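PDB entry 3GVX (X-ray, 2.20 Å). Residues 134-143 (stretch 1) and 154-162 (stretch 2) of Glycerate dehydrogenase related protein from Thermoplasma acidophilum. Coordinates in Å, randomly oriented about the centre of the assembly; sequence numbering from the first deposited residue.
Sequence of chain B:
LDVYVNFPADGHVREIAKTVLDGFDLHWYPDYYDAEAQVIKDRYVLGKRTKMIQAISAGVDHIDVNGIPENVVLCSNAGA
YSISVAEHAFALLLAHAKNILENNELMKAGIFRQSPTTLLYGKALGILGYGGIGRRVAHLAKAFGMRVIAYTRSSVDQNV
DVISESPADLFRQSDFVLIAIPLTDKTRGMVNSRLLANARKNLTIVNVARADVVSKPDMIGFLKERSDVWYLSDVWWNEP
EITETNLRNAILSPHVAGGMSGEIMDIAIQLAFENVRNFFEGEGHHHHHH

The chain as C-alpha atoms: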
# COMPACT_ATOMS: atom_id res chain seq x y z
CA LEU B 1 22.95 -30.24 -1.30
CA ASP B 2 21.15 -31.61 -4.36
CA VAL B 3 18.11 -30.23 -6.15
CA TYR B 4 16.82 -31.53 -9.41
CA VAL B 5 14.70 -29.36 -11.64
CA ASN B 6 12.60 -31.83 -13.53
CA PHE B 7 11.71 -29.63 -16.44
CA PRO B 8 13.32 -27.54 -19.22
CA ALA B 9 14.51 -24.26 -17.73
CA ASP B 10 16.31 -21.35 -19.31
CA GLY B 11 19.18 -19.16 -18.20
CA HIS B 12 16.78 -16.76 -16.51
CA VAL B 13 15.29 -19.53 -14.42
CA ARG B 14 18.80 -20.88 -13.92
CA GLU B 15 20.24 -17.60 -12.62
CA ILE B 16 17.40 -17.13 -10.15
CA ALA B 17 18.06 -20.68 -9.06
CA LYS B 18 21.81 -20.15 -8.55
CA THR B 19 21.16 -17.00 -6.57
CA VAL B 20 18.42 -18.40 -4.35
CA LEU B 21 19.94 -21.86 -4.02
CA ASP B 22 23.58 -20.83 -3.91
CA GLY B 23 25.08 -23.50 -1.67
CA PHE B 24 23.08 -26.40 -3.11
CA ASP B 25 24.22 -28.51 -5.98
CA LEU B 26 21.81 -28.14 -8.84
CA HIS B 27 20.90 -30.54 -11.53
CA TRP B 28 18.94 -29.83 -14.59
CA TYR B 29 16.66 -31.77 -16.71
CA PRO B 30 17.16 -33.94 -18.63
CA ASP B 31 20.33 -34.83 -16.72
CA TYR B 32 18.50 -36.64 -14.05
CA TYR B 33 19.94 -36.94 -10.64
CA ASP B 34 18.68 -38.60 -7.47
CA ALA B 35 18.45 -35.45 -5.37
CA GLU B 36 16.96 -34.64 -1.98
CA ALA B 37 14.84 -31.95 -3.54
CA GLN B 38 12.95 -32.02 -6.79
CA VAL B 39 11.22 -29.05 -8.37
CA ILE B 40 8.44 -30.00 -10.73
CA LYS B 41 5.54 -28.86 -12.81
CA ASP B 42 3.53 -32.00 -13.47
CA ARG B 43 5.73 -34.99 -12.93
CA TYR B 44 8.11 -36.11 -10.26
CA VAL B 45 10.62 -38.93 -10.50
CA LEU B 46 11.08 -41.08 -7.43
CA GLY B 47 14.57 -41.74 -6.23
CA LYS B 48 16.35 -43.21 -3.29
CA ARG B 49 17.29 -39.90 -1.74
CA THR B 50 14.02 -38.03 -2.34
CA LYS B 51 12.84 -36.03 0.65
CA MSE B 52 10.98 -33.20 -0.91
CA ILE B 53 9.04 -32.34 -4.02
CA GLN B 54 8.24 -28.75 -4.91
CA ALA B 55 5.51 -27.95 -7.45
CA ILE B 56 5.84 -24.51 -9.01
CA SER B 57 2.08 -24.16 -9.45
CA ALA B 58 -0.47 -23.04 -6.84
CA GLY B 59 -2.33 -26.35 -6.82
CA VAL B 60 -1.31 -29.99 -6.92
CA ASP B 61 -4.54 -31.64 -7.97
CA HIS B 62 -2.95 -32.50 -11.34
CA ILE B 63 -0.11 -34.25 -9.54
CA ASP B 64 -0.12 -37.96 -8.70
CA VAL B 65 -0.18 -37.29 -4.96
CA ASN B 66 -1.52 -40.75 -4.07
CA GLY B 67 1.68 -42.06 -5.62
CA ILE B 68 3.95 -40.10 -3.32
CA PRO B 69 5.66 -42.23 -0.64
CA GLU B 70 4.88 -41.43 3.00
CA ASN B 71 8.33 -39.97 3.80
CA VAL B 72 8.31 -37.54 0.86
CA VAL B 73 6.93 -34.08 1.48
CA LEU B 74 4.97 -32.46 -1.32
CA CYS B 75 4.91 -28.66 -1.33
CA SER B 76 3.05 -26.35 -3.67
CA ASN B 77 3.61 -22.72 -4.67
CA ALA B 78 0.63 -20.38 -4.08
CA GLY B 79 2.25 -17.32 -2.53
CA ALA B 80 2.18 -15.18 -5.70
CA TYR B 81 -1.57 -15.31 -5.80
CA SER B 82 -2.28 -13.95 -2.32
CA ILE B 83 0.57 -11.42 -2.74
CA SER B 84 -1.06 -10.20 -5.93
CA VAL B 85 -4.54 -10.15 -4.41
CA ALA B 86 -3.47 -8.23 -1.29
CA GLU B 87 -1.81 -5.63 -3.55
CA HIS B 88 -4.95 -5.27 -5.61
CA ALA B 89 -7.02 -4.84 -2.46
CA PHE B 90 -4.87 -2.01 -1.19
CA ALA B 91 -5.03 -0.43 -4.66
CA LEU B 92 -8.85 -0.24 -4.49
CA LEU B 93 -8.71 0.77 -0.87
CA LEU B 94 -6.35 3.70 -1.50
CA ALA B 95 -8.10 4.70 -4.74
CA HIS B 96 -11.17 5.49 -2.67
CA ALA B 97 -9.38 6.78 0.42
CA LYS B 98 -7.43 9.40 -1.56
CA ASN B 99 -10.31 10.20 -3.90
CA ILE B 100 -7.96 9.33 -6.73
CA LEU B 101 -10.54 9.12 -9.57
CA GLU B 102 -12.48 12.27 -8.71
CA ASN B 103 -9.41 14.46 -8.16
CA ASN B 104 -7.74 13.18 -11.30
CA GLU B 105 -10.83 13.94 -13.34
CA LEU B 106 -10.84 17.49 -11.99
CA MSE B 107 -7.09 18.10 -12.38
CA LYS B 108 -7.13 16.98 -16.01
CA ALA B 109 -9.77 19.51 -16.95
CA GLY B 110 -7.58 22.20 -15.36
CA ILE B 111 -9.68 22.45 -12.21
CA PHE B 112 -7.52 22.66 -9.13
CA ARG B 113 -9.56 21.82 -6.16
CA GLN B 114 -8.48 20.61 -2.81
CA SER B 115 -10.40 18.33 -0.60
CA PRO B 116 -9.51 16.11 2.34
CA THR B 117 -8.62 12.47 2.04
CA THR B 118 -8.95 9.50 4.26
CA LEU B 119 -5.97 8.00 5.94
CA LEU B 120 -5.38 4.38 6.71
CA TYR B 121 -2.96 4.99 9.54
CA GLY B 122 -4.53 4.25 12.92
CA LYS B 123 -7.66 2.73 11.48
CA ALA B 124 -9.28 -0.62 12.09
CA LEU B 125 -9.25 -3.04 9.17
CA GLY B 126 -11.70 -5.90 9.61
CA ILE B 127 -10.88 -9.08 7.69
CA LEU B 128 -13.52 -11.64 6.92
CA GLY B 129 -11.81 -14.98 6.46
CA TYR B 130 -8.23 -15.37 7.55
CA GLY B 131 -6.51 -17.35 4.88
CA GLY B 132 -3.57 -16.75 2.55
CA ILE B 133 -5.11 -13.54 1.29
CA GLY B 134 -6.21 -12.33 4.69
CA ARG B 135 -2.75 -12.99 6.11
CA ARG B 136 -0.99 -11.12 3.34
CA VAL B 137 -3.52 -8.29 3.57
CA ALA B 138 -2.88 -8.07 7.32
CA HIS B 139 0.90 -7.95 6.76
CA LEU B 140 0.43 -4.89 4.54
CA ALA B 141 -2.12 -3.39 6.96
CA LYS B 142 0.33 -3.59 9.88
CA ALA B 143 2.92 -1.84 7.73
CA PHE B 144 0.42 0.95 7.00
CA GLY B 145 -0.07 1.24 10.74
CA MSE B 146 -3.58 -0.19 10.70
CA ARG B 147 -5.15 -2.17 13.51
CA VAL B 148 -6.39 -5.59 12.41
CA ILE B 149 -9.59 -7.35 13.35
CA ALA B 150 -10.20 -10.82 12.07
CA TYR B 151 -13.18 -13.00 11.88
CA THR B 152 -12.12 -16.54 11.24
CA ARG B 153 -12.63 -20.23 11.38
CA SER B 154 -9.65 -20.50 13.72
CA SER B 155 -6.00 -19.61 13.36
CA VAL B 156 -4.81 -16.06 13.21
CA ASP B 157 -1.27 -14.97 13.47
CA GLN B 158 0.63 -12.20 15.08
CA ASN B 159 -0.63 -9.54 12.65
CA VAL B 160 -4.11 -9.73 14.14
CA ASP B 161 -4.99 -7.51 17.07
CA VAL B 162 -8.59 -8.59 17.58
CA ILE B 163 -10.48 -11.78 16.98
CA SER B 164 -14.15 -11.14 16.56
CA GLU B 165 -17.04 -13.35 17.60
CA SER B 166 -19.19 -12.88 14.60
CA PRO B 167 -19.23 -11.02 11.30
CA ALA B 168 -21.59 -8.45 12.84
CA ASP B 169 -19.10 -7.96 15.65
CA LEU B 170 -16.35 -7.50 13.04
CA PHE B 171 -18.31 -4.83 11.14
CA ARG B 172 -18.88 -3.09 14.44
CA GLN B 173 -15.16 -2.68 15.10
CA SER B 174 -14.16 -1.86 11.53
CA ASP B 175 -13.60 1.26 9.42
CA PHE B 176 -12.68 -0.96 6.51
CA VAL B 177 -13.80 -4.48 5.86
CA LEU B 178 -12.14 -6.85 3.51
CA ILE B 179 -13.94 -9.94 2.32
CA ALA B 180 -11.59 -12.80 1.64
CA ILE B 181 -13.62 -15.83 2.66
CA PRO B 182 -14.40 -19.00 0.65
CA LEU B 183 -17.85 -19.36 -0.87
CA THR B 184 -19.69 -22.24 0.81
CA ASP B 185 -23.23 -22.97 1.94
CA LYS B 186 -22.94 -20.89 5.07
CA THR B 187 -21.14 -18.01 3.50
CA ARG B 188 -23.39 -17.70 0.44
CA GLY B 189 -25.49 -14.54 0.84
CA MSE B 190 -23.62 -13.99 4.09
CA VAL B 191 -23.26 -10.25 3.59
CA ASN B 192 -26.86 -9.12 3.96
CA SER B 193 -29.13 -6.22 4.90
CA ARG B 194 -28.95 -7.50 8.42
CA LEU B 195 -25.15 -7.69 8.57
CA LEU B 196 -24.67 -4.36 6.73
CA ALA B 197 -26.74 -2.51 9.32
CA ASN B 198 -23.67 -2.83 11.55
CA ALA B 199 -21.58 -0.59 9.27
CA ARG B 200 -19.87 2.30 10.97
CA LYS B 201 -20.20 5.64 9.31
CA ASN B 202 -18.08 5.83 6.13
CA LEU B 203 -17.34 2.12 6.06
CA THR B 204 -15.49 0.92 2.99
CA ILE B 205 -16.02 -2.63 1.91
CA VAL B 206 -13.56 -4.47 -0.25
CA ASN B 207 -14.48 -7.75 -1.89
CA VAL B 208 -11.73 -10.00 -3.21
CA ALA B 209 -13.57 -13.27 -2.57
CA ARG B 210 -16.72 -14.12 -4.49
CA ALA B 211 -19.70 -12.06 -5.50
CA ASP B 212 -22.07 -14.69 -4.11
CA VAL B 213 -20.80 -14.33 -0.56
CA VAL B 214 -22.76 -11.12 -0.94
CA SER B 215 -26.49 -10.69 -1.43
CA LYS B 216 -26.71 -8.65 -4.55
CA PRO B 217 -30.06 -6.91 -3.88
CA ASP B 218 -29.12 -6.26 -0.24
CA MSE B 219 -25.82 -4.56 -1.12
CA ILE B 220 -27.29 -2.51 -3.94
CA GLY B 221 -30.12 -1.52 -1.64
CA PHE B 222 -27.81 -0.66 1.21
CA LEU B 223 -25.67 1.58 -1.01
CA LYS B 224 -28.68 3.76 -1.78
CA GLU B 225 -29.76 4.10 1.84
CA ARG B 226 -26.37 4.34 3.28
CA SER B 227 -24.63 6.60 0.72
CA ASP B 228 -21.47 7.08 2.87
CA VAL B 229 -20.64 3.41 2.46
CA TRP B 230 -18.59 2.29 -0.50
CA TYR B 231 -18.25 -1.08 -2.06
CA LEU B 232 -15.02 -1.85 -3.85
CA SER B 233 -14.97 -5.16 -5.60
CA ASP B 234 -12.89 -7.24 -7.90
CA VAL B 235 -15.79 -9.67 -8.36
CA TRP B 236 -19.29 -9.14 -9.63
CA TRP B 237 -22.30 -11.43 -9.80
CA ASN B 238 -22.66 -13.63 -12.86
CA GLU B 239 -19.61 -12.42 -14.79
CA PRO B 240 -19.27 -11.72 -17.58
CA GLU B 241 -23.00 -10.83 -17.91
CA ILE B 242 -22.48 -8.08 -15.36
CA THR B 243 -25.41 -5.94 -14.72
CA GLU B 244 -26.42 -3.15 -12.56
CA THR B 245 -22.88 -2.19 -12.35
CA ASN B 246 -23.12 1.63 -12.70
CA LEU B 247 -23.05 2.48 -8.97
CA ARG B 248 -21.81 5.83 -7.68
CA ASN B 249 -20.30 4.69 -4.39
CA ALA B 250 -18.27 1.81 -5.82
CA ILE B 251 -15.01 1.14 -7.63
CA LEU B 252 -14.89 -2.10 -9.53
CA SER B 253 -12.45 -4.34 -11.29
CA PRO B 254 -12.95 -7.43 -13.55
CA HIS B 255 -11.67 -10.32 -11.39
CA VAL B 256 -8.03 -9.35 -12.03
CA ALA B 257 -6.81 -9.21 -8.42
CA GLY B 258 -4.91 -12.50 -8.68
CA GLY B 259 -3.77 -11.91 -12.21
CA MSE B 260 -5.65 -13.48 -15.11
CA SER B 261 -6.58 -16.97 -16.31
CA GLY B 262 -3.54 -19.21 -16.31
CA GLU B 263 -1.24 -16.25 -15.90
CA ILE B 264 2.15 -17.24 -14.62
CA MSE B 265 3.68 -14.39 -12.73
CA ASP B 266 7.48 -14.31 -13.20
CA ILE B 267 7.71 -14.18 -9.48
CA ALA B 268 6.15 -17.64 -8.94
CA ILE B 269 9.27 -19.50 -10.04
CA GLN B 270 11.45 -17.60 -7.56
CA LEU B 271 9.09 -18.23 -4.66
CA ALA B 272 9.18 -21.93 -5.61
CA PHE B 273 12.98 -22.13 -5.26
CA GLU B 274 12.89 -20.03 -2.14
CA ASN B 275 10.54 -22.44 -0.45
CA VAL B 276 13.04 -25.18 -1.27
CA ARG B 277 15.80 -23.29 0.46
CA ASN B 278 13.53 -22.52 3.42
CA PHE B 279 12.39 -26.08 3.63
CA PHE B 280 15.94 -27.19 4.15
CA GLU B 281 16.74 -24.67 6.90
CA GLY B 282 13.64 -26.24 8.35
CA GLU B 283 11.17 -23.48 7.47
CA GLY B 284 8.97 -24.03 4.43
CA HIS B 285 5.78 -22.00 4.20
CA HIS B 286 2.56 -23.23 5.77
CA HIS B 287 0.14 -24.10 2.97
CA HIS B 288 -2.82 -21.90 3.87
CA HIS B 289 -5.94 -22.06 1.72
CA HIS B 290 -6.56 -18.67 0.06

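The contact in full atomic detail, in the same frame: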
# COMPACT_ATOMS: atom_id res chain seq x y z
N GLY B 134 -6.03 -13.09 3.48
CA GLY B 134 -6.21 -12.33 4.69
C GLY B 134 -4.91 -12.12 5.45
O GLY B 134 -4.72 -11.07 6.05
N ARG B 135 -4.03 -13.11 5.42
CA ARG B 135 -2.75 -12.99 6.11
C ARG B 135 -1.84 -11.99 5.44
O ARG B 135 -1.18 -11.20 6.11
CB ARG B 135 -2.07 -14.36 6.22
CG ARG B 135 -2.83 -15.30 7.15
CD ARG B 135 -2.43 -16.77 7.02
NE ARG B 135 -3.44 -17.60 7.67
CZ ARG B 135 -3.39 -18.02 8.93
NH1 ARG B 135 -2.37 -17.72 9.70
NH2 ARG B 135 -4.41 -18.72 9.42
N ARG B 136 -1.81 -12.03 4.12
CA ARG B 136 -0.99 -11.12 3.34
C ARG B 136 -1.53 -9.70 3.45
O ARG B 136 -0.77 -8.75 3.52
CB ARG B 136 -0.96 -11.57 1.88
CG ARG B 136 -0.04 -10.75 1.01
CD ARG B 136 1.39 -10.75 1.52
NE ARG B 136 2.23 -9.89 0.69
CZ ARG B 136 3.54 -9.72 0.82
NH1 ARG B 136 4.21 -10.36 1.77
NH2 ARG B 136 4.18 -8.91 -0.01
N VAL B 137 -2.85 -9.57 3.45
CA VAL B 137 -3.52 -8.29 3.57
C VAL B 137 -3.17 -7.67 4.91
O VAL B 137 -2.84 -6.49 4.99
CB VAL B 137 -5.08 -8.44 3.42
CG1 VAL B 137 -5.81 -7.26 4.08
CG2 VAL B 137 -5.47 -8.54 1.94
N ALA B 138 -3.20 -8.50 5.96
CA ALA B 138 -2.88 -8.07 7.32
C ALA B 138 -1.41 -7.67 7.50
O ALA B 138 -1.09 -6.82 8.33
CB ALA B 138 -3.25 -9.17 8.31
N HIS B 139 -0.52 -8.27 6.71
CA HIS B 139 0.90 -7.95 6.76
C HIS B 139 1.07 -6.53 6.22
O HIS B 139 1.80 -5.73 6.79
CB HIS B 139 1.72 -8.97 5.94
CG HIS B 139 3.00 -8.45 5.38
ND1 HIS B 139 4.19 -8.44 6.07
CD2 HIS B 139 3.28 -7.94 4.15
CE1 HIS B 139 5.14 -7.95 5.30
NE2 HIS B 139 4.62 -7.64 4.13
N LEU B 140 0.37 -6.23 5.13
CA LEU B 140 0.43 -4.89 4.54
C LEU B 140 -0.25 -3.87 5.47
O LEU B 140 0.25 -2.77 5.67
CB LEU B 140 -0.24 -4.86 3.17
CG LEU B 140 0.40 -5.71 2.06
CD1 LEU B 140 -0.46 -5.56 0.80
CD2 LEU B 140 1.85 -5.27 1.82
N ALA B 141 -1.39 -4.26 6.05
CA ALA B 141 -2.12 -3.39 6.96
C ALA B 141 -1.29 -2.97 8.17
O ALA B 141 -1.34 -1.82 8.58
CB ALA B 141 -3.43 -4.06 7.40
N LYS B 142 -0.52 -3.90 8.73
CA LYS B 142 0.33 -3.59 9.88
C LYS B 142 1.39 -2.60 9.45
O LYS B 142 1.73 -1.70 10.20
CB LYS B 142 1.01 -4.86 10.44
CG LYS B 142 0.05 -5.91 10.95
CD LYS B 142 -0.98 -5.33 11.93
CE LYS B 142 -0.33 -4.69 13.15
NZ LYS B 142 -1.36 -4.06 14.03
N ALA B 143 1.91 -2.76 8.24
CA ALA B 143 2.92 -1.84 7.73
C ALA B 143 2.34 -0.43 7.59
O ALA B 143 3.01 0.56 7.89
CB ALA B 143 3.43 -2.33 6.40
N SER B 154 -10.92 -20.28 13.04
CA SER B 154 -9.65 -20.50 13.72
C SER B 154 -8.32 -20.36 13.00
O SER B 154 -8.16 -20.74 11.84
CB SER B 154 -9.67 -21.86 14.41
OG SER B 154 -8.48 -22.04 15.15
N SER B 155 -7.38 -19.84 13.76
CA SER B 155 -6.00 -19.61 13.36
C SER B 155 -5.84 -18.21 12.82
O SER B 155 -6.38 -17.84 11.78
CB SER B 155 -5.54 -20.63 12.32
OG SER B 155 -4.13 -20.77 12.36
N VAL B 156 -5.12 -17.41 13.59
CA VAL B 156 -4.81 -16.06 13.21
C VAL B 156 -3.36 -16.04 13.57
O VAL B 156 -2.86 -16.97 14.21
CB VAL B 156 -5.54 -15.00 14.06
CG1 VAL B 156 -7.04 -15.06 13.81
CG2 VAL B 156 -5.19 -15.16 15.54
N ASP B 157 -2.66 -15.03 13.13
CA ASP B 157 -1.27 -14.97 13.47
C ASP B 157 -1.03 -13.74 14.28
O ASP B 157 -1.94 -13.14 14.85
CB ASP B 157 -0.41 -14.97 12.22
CG ASP B 157 -0.80 -13.89 11.25
OD1 ASP B 157 -1.47 -12.93 11.65
OD2 ASP B 157 -0.44 -13.99 10.07
N GLN B 158 0.23 -13.35 14.33
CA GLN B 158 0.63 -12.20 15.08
C GLN B 158 0.18 -10.87 14.47
O GLN B 158 0.21 -9.87 15.15
CB GLN B 158 2.14 -12.18 15.19
CG GLN B 158 2.74 -11.22 14.20
CD GLN B 158 4.00 -11.75 13.58
OE1 GLN B 158 5.10 -11.51 14.08
NE2 GLN B 158 3.85 -12.49 12.49
N ASN B 159 -0.22 -10.82 13.20
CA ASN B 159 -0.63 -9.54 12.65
C ASN B 159 -2.11 -9.22 12.88
O ASN B 159 -2.67 -8.33 12.25
CB ASN B 159 -0.30 -9.44 11.16
CG ASN B 159 1.17 -9.27 10.92
OD1 ASN B 159 1.88 -8.68 11.73
ND2 ASN B 159 1.64 -9.79 9.79
N VAL B 160 -2.72 -9.95 13.80
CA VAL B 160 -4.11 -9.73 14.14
C VAL B 160 -4.23 -9.20 15.56
O VAL B 160 -3.74 -9.82 16.50
CB VAL B 160 -4.93 -11.02 14.07
CG1 VAL B 160 -6.33 -10.74 14.60
CG2 VAL B 160 -4.97 -11.57 12.64
N ASP B 161 -4.87 -8.06 15.73
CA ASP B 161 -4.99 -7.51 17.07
C ASP B 161 -6.28 -7.91 17.77
O ASP B 161 -6.34 -7.94 18.99
CB ASP B 161 -4.89 -5.99 17.00
CG ASP B 161 -3.71 -5.53 16.17
OD1 ASP B 161 -2.56 -5.83 16.55
OD2 ASP B 161 -3.92 -4.89 15.13
N VAL B 162 -7.31 -8.21 17.00
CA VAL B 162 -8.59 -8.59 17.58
C VAL B 162 -9.30 -9.69 16.81
O VAL B 162 -9.44 -9.64 15.58
CB VAL B 162 -9.55 -7.37 17.67
CG1 VAL B 162 -10.86 -7.79 18.34
CG2 VAL B 162 -8.88 -6.22 18.43
O HOH W 1 -0.08 -11.88 8.47
O HOH W 2 0.18 -16.38 8.59
O HOH W 3 4.23 -9.91 8.73

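This is a small, largely polar contact in which one side of a helix meets an irregular loop, held by a single salt bridge at one end and by ordered water toward the other. Residues 134-143 are helical throughout, with successive i to i+4 bonds such as A138 N to G134 O (3.0 Å) and K142 N to A138 O (3.0 Å). The facing segment has no regular structure up to V162, but a type I turn from D157 to V160 brings N159 closest to the helix, its CA 6.0 Å from the CA of A138. The D157 side chain steadies this turn, accepting a hydrogen bond from N159 N at OD1 (2.9 Å). Together the stretches bury 403 Å².

At the centre, the small side chain of A138 points toward the loop and lets N159 approach, with CB to CB at 4.1 Å. The amide of N159 lies along the helix: ND2 is 3.6 Å from H139 CA, and OD1 is 3.4 Å from K142 CG. K142, m at chi1 through chi3, curls its chain so that NZ reaches D161 OD2 at 2.9 Å in a charged hydrogen bond; the bond from NZ to D161 OD1, at 3.3 Å, is weak.

R135 extends along the loop instead, placing NH2 3.2 Å from S155 O. Its charge is near that of D157, yet NH1 to OD2 measures 4.2 Å, too long for a salt bridge. Water 2 spans this gap, accepting from R135 NH1 (3.1 Å) and donating to D157 OD2 (2.9 Å). Water 1 donates to R135 O and D157 OD2, both at 2.7 Å, and accepts from N159 ND2 at 3.0 Å, tying helix backbone to loop side chains. Water 3 links N159 ND2 (2.8 Å) with H139 ND1 (3.0 Å).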